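Local coordinates for protein short-chain type dehydrogenase/reductase (Mycobacterium ulcerans, PDB 3SVT) that probably catalyses an oxidation or reduction with a nicotinamide cofactor, as members of the short-chain dehydrogenase/reductase family generally do, at residues T70-E75 with V120-N125; N125-V130 with D172-L177; R136-V139 with S145-G148. All coordinates share one frame; numbering follows the deposited sequence.

The three contacts illustrate how one long helix can organise a Rossmann-type fold, for helix 113-140 takes part in each. Contact 1 sets its first half against the loop between strand 64-69 and helix 75-89. Contact 2, with its centre about 11 Å away, pairs the next turns with helix 163-182 and shares Asn125 with contact 1. Contact 3, its centre about 11 Å from that of contact 2 and about 17 Å from that of contact 1, packs the last turns on strand 144-149. Contact 1 closes first along the chain, and contact 3 falls between the two segments of contact 2. All three touch the second subunit, so the helix ties sheet, neighbouring helices and assembly together.

Contact 1 (T70-E75 with V120-N125); sequences TDITNE and VDLNVN
Ile72 and Thr73 form the tightly packed part of this contact, where a loop rests against Asp121 and Leu122 on the flank of a helix. The side chains of Ile72 and Leu122 lie roughly perpendicular, and Leu122 CD1 is 3.6 Å from Ile72 CD1. Ile72 holds CG1 between its backbone N and carbonyl carbon (chi1 65°), which carries the ethyl branch over to the leucine although the root of the side chain does not aim there. Thr73 does point at the helix: its methyl CG2 comes within 3.9 Å of Leu122 CA, and Thr73 CB sits 3.4 Å from Asp121 OD2. The latter is a packing contact, the hydroxyl being turned to its own loop, where OG1 donates to Asp71 OD1 at 2.6 Å. The backbone N of Thr73 donates to the same Asp71 OD1 at 2.8 Å, closing an Asx turn. Both donors approach from one face of the carboxylate, tilted out of its plane, and this double grip helps hold the threonine methyl toward the helix.

The looser side lies between Thr73 O and Asp121 OD1. No direct hydrogen bond joins the segments; a water spans the gap, donating to Thr73 O at 2.8 Å and to Asp121 OD1 at 2.6 Å. Asn125 ND2 steadies that carboxylate with an almost straight bond (175°) to the anti lone pair of Asp121 OD1.

The loop links strand 64-69 to helix 75-89, where Thr78 touches Ile72, and so it joins that strand-helix unit to helix 113-140, whose Asn125 also bonds Trp116 of the second subunit.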
loop_
_atom_site.group_PDB
_atom_site.type_symbol
_atom_site.label_atom_id
_atom_site.label_comp_id
_atom_site.label_asym_id
_atom_site.label_seq_id
_atom_site.Cartn_x
_atom_site.Cartn_y
_atom_site.Cartn_z
ATOM N N THR B 70 -32.712 6.933 12.219
ATOM C CA THR B 70 -32.238 7.326 10.896
ATOM C C THR B 70 -31.862 6.060 10.128
ATOM O O THR B 70 -31.064 5.259 10.607
ATOM C CB THR B 70 -30.972 8.184 11.010
ATOM O OG1 THR B 70 -31.240 9.406 11.711
ATOM C CG2 THR B 70 -30.387 8.505 9.640
ATOM N N ASP B 71 -32.451 5.867 8.955
ATOM C CA ASP B 71 -32.002 4.827 8.048
ATOM C C ASP B 71 -31.074 5.507 7.053
ATOM O O ASP B 71 -31.520 6.214 6.138
ATOM C CB ASP B 71 -33.173 4.160 7.327
ATOM C CG ASP B 71 -32.718 3.174 6.243
ATOM O OD1 ASP B 71 -31.545 3.175 5.832
ATOM O OD2 ASP B 71 -33.549 2.388 5.787
ATOM N N ILE B 72 -29.775 5.276 7.232
ATOM C CA ILE B 72 -28.756 5.994 6.470
ATOM C C ILE B 72 -28.722 5.621 4.991
ATOM O O ILE B 72 -27.965 6.228 4.257
ATOM C CB ILE B 72 -27.287 5.817 7.058
ATOM C CG1 ILE B 72 -26.831 4.373 6.957
ATOM C CG2 ILE B 72 -27.171 6.308 8.506
ATOM C CD1 ILE B 72 -25.297 4.255 6.922
ATOM N N THR B 73 -29.517 4.636 4.552
ATOM C CA THR B 73 -29.697 4.383 3.115
ATOM C C THR B 73 -30.675 5.371 2.467
ATOM O O THR B 73 -30.813 5.414 1.242
ATOM C CB THR B 73 -30.105 2.912 2.793
ATOM O OG1 THR B 73 -31.442 2.633 3.265
ATOM C CG2 THR B 73 -29.107 1.926 3.415
ATOM N N ASN B 74 -31.330 6.191 3.286
ATOM C CA ASN B 74 -32.181 7.274 2.789
ATOM C C ASN B 74 -31.489 8.604 3.083
ATOM O O ASN B 74 -31.321 8.971 4.236
ATOM C CB ASN B 74 -33.559 7.236 3.470
ATOM C CG ASN B 74 -34.329 5.952 3.185
ATOM O OD1 ASN B 74 -34.089 5.253 2.179
ATOM N ND2 ASN B 74 -35.285 5.636 4.069
ATOM N N GLU B 75 -31.079 9.319 2.043
ATOM C CA GLU B 75 -30.263 10.519 2.218
ATOM C C GLU B 75 -30.998 11.650 2.942
ATOM O O GLU B 75 -30.394 12.441 3.659
ATOM C CB GLU B 75 -29.775 11.031 0.854
ATOM C CG GLU B 75 -28.884 12.277 0.920
ATOM C CD GLU B 75 -28.393 12.760 -0.440
ATOM O OE1 GLU B 75 -28.799 12.203 -1.499
ATOM O OE2 GLU B 75 -27.607 13.726 -0.441
ATOM N N VAL B 120 -23.743 -2.903 -0.381
ATOM C CA VAL B 120 -23.182 -1.770 -1.103
ATOM C C VAL B 120 -23.938 -0.466 -0.775
ATOM O O VAL B 120 -23.334 0.594 -0.574
ATOM C CB VAL B 120 -23.183 -2.040 -2.640
ATOM C CG1 VAL B 120 -22.863 -0.779 -3.399
ATOM C CG2 VAL B 120 -22.221 -3.149 -2.995
ATOM N N ASP B 121 -25.271 -0.558 -0.719
ATOM C CA ASP B 121 -26.081 0.600 -0.461
ATOM C C ASP B 121 -25.762 1.129 0.948
ATOM O O ASP B 121 -25.530 2.311 1.143
ATOM C CB ASP B 121 -27.553 0.250 -0.649
ATOM C CG ASP B 121 -28.472 1.484 -0.710
ATOM O OD1 ASP B 121 -28.098 2.564 -1.241
ATOM O OD2 ASP B 121 -29.598 1.332 -0.229
ATOM N N LEU B 122 -25.704 0.231 1.910
ATOM C CA LEU B 122 -25.454 0.616 3.292
ATOM C C LEU B 122 -24.081 1.237 3.512
ATOM O O LEU B 122 -23.959 2.344 4.087
ATOM C CB LEU B 122 -25.611 -0.597 4.196
ATOM C CG LEU B 122 -25.477 -0.345 5.688
ATOM C CD1 LEU B 122 -26.334 0.891 6.150
ATOM C CD2 LEU B 122 -25.880 -1.630 6.420
ATOM N N ASN B 123 -23.051 0.543 3.033
ATOM C CA ASN B 123 -21.680 0.942 3.282
ATOM C C ASN B 123 -21.219 2.069 2.370
ATOM O O ASN B 123 -20.685 3.069 2.849
ATOM C CB ASN B 123 -20.745 -0.265 3.152
ATOM C CG ASN B 123 -20.918 -1.287 4.276
ATOM O OD1 ASN B 123 -21.707 -1.114 5.210
ATOM N ND2 ASN B 123 -20.177 -2.376 4.178
ATOM N N VAL B 124 -21.433 1.918 1.065
ATOM C CA VAL B 124 -20.931 2.884 0.093
ATOM C C VAL B 124 -21.814 4.140 0.023
ATOM O O VAL B 124 -21.345 5.252 0.208
ATOM C CB VAL B 124 -20.774 2.247 -1.315
ATOM C CG1 VAL B 124 -20.090 3.225 -2.264
ATOM C CG2 VAL B 124 -19.968 0.940 -1.228
ATOM N N ASN B 125 -23.101 3.955 -0.223
ATOM C CA ASN B 125 -23.980 5.108 -0.386
ATOM C C ASN B 125 -24.239 5.754 0.975
ATOM O O ASN B 125 -24.121 6.960 1.110
ATOM C CB ASN B 125 -25.273 4.723 -1.107
ATOM C CG ASN B 125 -25.009 4.089 -2.456
ATOM O OD1 ASN B 125 -23.995 4.361 -3.092
ATOM N ND2 ASN B 125 -25.896 3.193 -2.881
HETATM O O HOH W 1 -29.306 4.885 -1.065
#

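Contact 2 (N125-V130 with D172-L177); sequences NGTMYV and DHLMQL
Helix segments 125-130, with Thr127 and Met128, and 172-177, with Leu174 and Met175, run nearly parallel, their directions 22° apart and their axes 10.8 Å from each other at closest approach. Leu174 spans much of that separation: its CD2 branch rests 3.9 Å from Met128 CA, against the helix backbone itself, and touches Met128 CB at 4.2 Å. Thr127 and Leu174 pass alongside one another, pointing opposite ways, with Thr127 CG2 4.1 Å from Leu174 CD2.

The same methyl also meets Met175, which lies across the threonine. Bent at chi2 and chi3, the methionine chain curls toward Thr127, and its methyl CE reaches Thr127 CG2 at 3.8 Å. The threonine methyl can serve this apolar seam because it stands anti to the backbone N, while OG1 turns to Asn123 O and to His97 NE2. Met128 is bent as well, but its end leads away from helix 163-182.

The four touching residues are buried: Met175 also packs on Phe146 of strand 144-149 and on Val189 and Ser191 of strand 187-198, whereas Met128 meets Val111 of the second subunit, placing the pair between sheet and subunit interface.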
loop_
_atom_site.group_PDB
_atom_site.type_symbol
_atom_site.label_atom_id
_atom_site.label_comp_id
_atom_site.label_asym_id
_atom_site.label_seq_id
_atom_site.Cartn_x
_atom_site.Cartn_y
_atom_site.Cartn_z
ATOM N N ASN B 125 -23.101 3.955 -0.223
ATOM C CA ASN B 125 -23.980 5.108 -0.386
ATOM C C ASN B 125 -24.239 5.754 0.975
ATOM O O ASN B 125 -24.121 6.960 1.110
ATOM C CB ASN B 125 -25.273 4.723 -1.107
ATOM C CG ASN B 125 -25.009 4.089 -2.456
ATOM O OD1 ASN B 125 -23.995 4.361 -3.092
ATOM N ND2 ASN B 125 -25.896 3.193 -2.881
ATOM N N GLY B 126 -24.550 4.927 1.976
ATOM C CA GLY B 126 -24.760 5.384 3.356
ATOM C C GLY B 126 -23.651 6.279 3.874
ATOM O O GLY B 126 -23.916 7.368 4.359
ATOM N N THR B 127 -22.409 5.826 3.738
ATOM C CA THR B 127 -21.243 6.627 4.097
ATOM C C THR B 127 -21.168 7.939 3.336
ATOM O O THR B 127 -20.904 8.995 3.921
ATOM C CB THR B 127 -19.941 5.866 3.876
ATOM O OG1 THR B 127 -19.965 4.616 4.582
ATOM C CG2 THR B 127 -18.773 6.694 4.352
ATOM N N MET B 128 -21.418 7.893 2.029
ATOM C CA MET B 128 -21.357 9.087 1.221
ATOM C C MET B 128 -22.357 10.128 1.707
ATOM O O MET B 128 -22.018 11.306 1.861
ATOM C CB MET B 128 -21.613 8.753 -0.233
ATOM C CG MET B 128 -21.451 9.904 -1.126
ATOM S SD MET B 128 -22.851 11.073 -1.295
ATOM C CE MET B 128 -23.827 10.279 -2.558
ATOM N N TYR B 129 -23.586 9.691 1.991
ATOM C CA TYR B 129 -24.590 10.652 2.479
ATOM C C TYR B 129 -24.147 11.306 3.794
ATOM O O TYR B 129 -24.247 12.534 3.955
ATOM C CB TYR B 129 -25.977 10.042 2.637
ATOM C CG TYR B 129 -26.502 9.280 1.451
ATOM C CD1 TYR B 129 -26.209 9.657 0.157
ATOM C CD2 TYR B 129 -27.312 8.180 1.635
ATOM C CE1 TYR B 129 -26.706 8.946 -0.911
ATOM C CE2 TYR B 129 -27.796 7.474 0.583
ATOM C CZ TYR B 129 -27.487 7.853 -0.690
ATOM O OH TYR B 129 -27.990 7.126 -1.751
ATOM N N VAL B 130 -23.663 10.489 4.727
ATOM C CA VAL B 130 -23.207 11.009 6.002
ATOM C C VAL B 130 -22.080 12.021 5.827
ATOM O O VAL B 130 -22.114 13.098 6.418
ATOM C CB VAL B 130 -22.790 9.878 6.969
ATOM C CG1 VAL B 130 -22.116 10.446 8.210
ATOM C CG2 VAL B 130 -24.043 9.069 7.397
ATOM N N ASP B 172 -12.758 3.423 2.578
ATOM C CA ASP B 172 -11.423 3.942 2.892
ATOM C C ASP B 172 -10.961 4.920 1.830
ATOM O O ASP B 172 -10.452 5.999 2.150
ATOM C CB ASP B 172 -10.429 2.806 3.152
ATOM C CG ASP B 172 -10.809 2.010 4.398
ATOM O OD1 ASP B 172 -11.286 2.626 5.352
ATOM O OD2 ASP B 172 -10.729 0.777 4.409
ATOM N N HIS B 173 -11.206 4.584 0.563
ATOM C CA HIS B 173 -10.840 5.500 -0.486
ATOM C C HIS B 173 -11.615 6.820 -0.371
ATOM O O HIS B 173 -11.046 7.892 -0.587
ATOM C CB HIS B 173 -11.023 4.890 -1.879
ATOM C CG HIS B 173 -10.488 5.758 -2.969
ATOM N ND1 HIS B 173 -9.203 5.643 -3.445
ATOM C CD2 HIS B 173 -11.047 6.789 -3.641
ATOM C CE1 HIS B 173 -8.993 6.570 -4.362
ATOM N NE2 HIS B 173 -10.093 7.285 -4.494
ATOM N N LEU B 174 -12.909 6.728 -0.041
ATOM C CA LEU B 174 -13.744 7.931 0.071
ATOM C C LEU B 174 -13.247 8.863 1.185
ATOM O O LEU B 174 -13.278 10.084 1.030
ATOM C CB LEU B 174 -15.219 7.556 0.286
ATOM C CG LEU B 174 -16.222 8.683 0.543
ATOM C CD1 LEU B 174 -16.250 9.693 -0.574
ATOM C CD2 LEU B 174 -17.590 8.047 0.718
ATOM N N MET B 175 -12.771 8.290 2.296
ATOM C CA MET B 175 -12.176 9.084 3.375
ATOM C C MET B 175 -10.938 9.828 2.877
ATOM O O MET B 175 -10.769 11.047 3.128
ATOM C CB MET B 175 -11.775 8.205 4.567
ATOM C CG MET B 175 -12.891 7.473 5.330
ATOM S SD MET B 175 -14.248 8.454 5.965
ATOM C CE MET B 175 -15.405 8.337 4.580
ATOM N N GLN B 176 -10.077 9.114 2.158
ATOM C CA GLN B 176 -8.882 9.754 1.566
ATOM C C GLN B 176 -9.193 10.853 0.523
ATOM O O GLN B 176 -8.612 11.943 0.586
ATOM C CB GLN B 176 -7.936 8.694 1.016
ATOM C CG GLN B 176 -7.343 7.871 2.146
ATOM C CD GLN B 176 -6.273 6.950 1.689
ATOM O OE1 GLN B 176 -6.457 6.232 0.711
ATOM N NE2 GLN B 176 -5.138 6.959 2.387
ATOM N N LEU B 177 -10.145 10.587 -0.384
ATOM C CA LEU B 177 -10.600 11.596 -1.336
ATOM C C LEU B 177 -11.111 12.859 -0.630
ATOM O O LEU B 177 -10.697 13.978 -0.960
ATOM C CB LEU B 177 -11.705 11.014 -2.204
ATOM C CG LEU B 177 -12.403 11.870 -3.264
ATOM C CD1 LEU B 177 -11.386 12.460 -4.232
ATOM C CD2 LEU B 177 -13.470 11.016 -3.992
#

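Contact 3 (R136-V139 with S145-G148); sequences REMV and SFVG
Met138 reaches Ser145 and Phe146 by a chain that leaves the helix at chi1 -85°, somewhat beyond the ideal -60°, runs on extended through chi2 (174°) and turns only at the end (chi3 -54°). The extended part carries SD across to the strand, and the final bend swings the methyl toward the phenylalanine. Met138 thus bridges backbones that stay well apart: even the nearest pair, Met138 CA and Ser145 CA, is separated by 8.0 Å.

Each end group has its own target. The sulfur faces the strand backbone, with Met138 SD 3.8 Å from Ser145 N and 4.2 Å from Ser145 O. The methyl meets Phe146 at its rim, Met138 CE lying 4.3 Å from Phe146 CD2 and near the plane of the ring, so this is an edge contact and not a methionine stacked over an aromatic face. Ser145 presents only its backbone here; its side chain points away, and OG bonds to Leu237 O beyond the other face of the sheet.

Helix 113-140 returns here to the sheet through a short turn. With strand 94-97 before it and the adjacent, parallel strand 144-149 after it, it completes a beta-alpha-beta crossover of the Rossmann type. Phe146 lies on the helix side of the sheet, where Val130 and Met175 also pack on it.

No hydrogen bond or charge pair joins the two segments. The backbone of Ser145 pairs with His93 and Val95 in the sheet, and no hydrogen bond to the sulfur is seen. Cohesion therefore probably rests mainly on dispersion between a polarisable thioether, a peptide and an aromatic edge, with little directional demand, and the polar bonding of the sheet remains intact beneath it.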
loop_
_atom_site.group_PDB
_atom_site.type_symbol
_atom_site.label_atom_id
_atom_site.label_comp_id
_atom_site.label_asym_id
_atom_site.label_seq_id
_atom_site.Cartn_x
_atom_site.Cartn_y
_atom_site.Cartn_z
ATOM N N ARG B 136 -20.576 19.508 4.833
ATOM C CA ARG B 136 -21.086 20.857 4.556
ATOM C C ARG B 136 -21.040 21.732 5.824
ATOM O O ARG B 136 -20.572 22.857 5.784
ATOM C CB ARG B 136 -22.518 20.815 4.036
ATOM C CG ARG B 136 -22.678 20.254 2.629
ATOM C CD ARG B 136 -24.184 20.144 2.275
ATOM N NE ARG B 136 -24.386 19.723 0.895
ATOM C CZ ARG B 136 -25.565 19.654 0.269
ATOM N NH1 ARG B 136 -26.704 19.959 0.883
ATOM N NH2 ARG B 136 -25.604 19.260 -0.986
ATOM N N GLU B 137 -21.524 21.197 6.950
ATOM C CA GLU B 137 -21.591 21.987 8.181
ATOM C C GLU B 137 -20.232 22.188 8.800
ATOM O O GLU B 137 -19.937 23.278 9.298
ATOM C CB GLU B 137 -22.520 21.359 9.213
ATOM C CG GLU B 137 -23.957 21.140 8.733
ATOM C CD GLU B 137 -24.633 22.408 8.271
ATOM O OE1 GLU B 137 -24.262 23.495 8.742
ATOM O OE2 GLU B 137 -25.528 22.306 7.414
ATOM N N MET B 138 -19.399 21.153 8.776
ATOM C CA MET B 138 -18.054 21.282 9.344
ATOM C C MET B 138 -17.226 22.310 8.575
ATOM O O MET B 138 -16.467 23.074 9.185
ATOM C CB MET B 138 -17.326 19.927 9.441
ATOM C CG MET B 138 -17.668 19.164 10.713
ATOM S SD MET B 138 -16.983 17.481 10.827
ATOM C CE MET B 138 -17.603 16.811 9.294
ATOM N N VAL B 139 -17.380 22.363 7.253
ATOM C CA VAL B 139 -16.728 23.406 6.473
ATOM C C VAL B 139 -17.250 24.796 6.879
ATOM O O VAL B 139 -16.471 25.700 7.176
ATOM C CB VAL B 139 -16.907 23.187 4.945
ATOM C CG1 VAL B 139 -16.410 24.402 4.165
ATOM C CG2 VAL B 139 -16.159 21.915 4.476
ATOM N N SER B 145 -13.543 17.197 12.299
ATOM C CA SER B 145 -12.862 15.907 12.135
ATOM C C SER B 145 -13.844 14.765 11.896
ATOM O O SER B 145 -14.717 14.523 12.723
ATOM C CB SER B 145 -12.002 15.597 13.392
ATOM O OG SER B 145 -11.408 14.299 13.287
ATOM N N PHE B 146 -13.704 14.076 10.764
ATOM C CA PHE B 146 -14.607 12.997 10.396
ATOM C C PHE B 146 -13.812 11.683 10.527
ATOM O O PHE B 146 -12.739 11.565 9.964
ATOM C CB PHE B 146 -15.089 13.181 8.953
ATOM C CG PHE B 146 -16.158 12.214 8.541
ATOM C CD1 PHE B 146 -15.852 10.887 8.248
ATOM C CD2 PHE B 146 -17.493 12.632 8.453
ATOM C CE1 PHE B 146 -16.856 9.992 7.878
ATOM C CE2 PHE B 146 -18.493 11.746 8.087
ATOM C CZ PHE B 146 -18.182 10.428 7.801
ATOM N N VAL B 147 -14.328 10.728 11.273
ATOM C CA VAL B 147 -13.696 9.437 11.412
ATOM C C VAL B 147 -14.631 8.332 10.897
ATOM O O VAL B 147 -15.731 8.090 11.441
ATOM C CB VAL B 147 -13.327 9.175 12.893
ATOM C CG1 VAL B 147 -12.622 7.779 13.063
ATOM C CG2 VAL B 147 -12.468 10.329 13.435
ATOM N N GLY B 148 -14.190 7.648 9.861
ATOM C CA GLY B 148 -14.916 6.521 9.325
ATOM C C GLY B 148 -14.426 5.215 9.900
ATOM O O GLY B 148 -13.210 4.953 9.953
#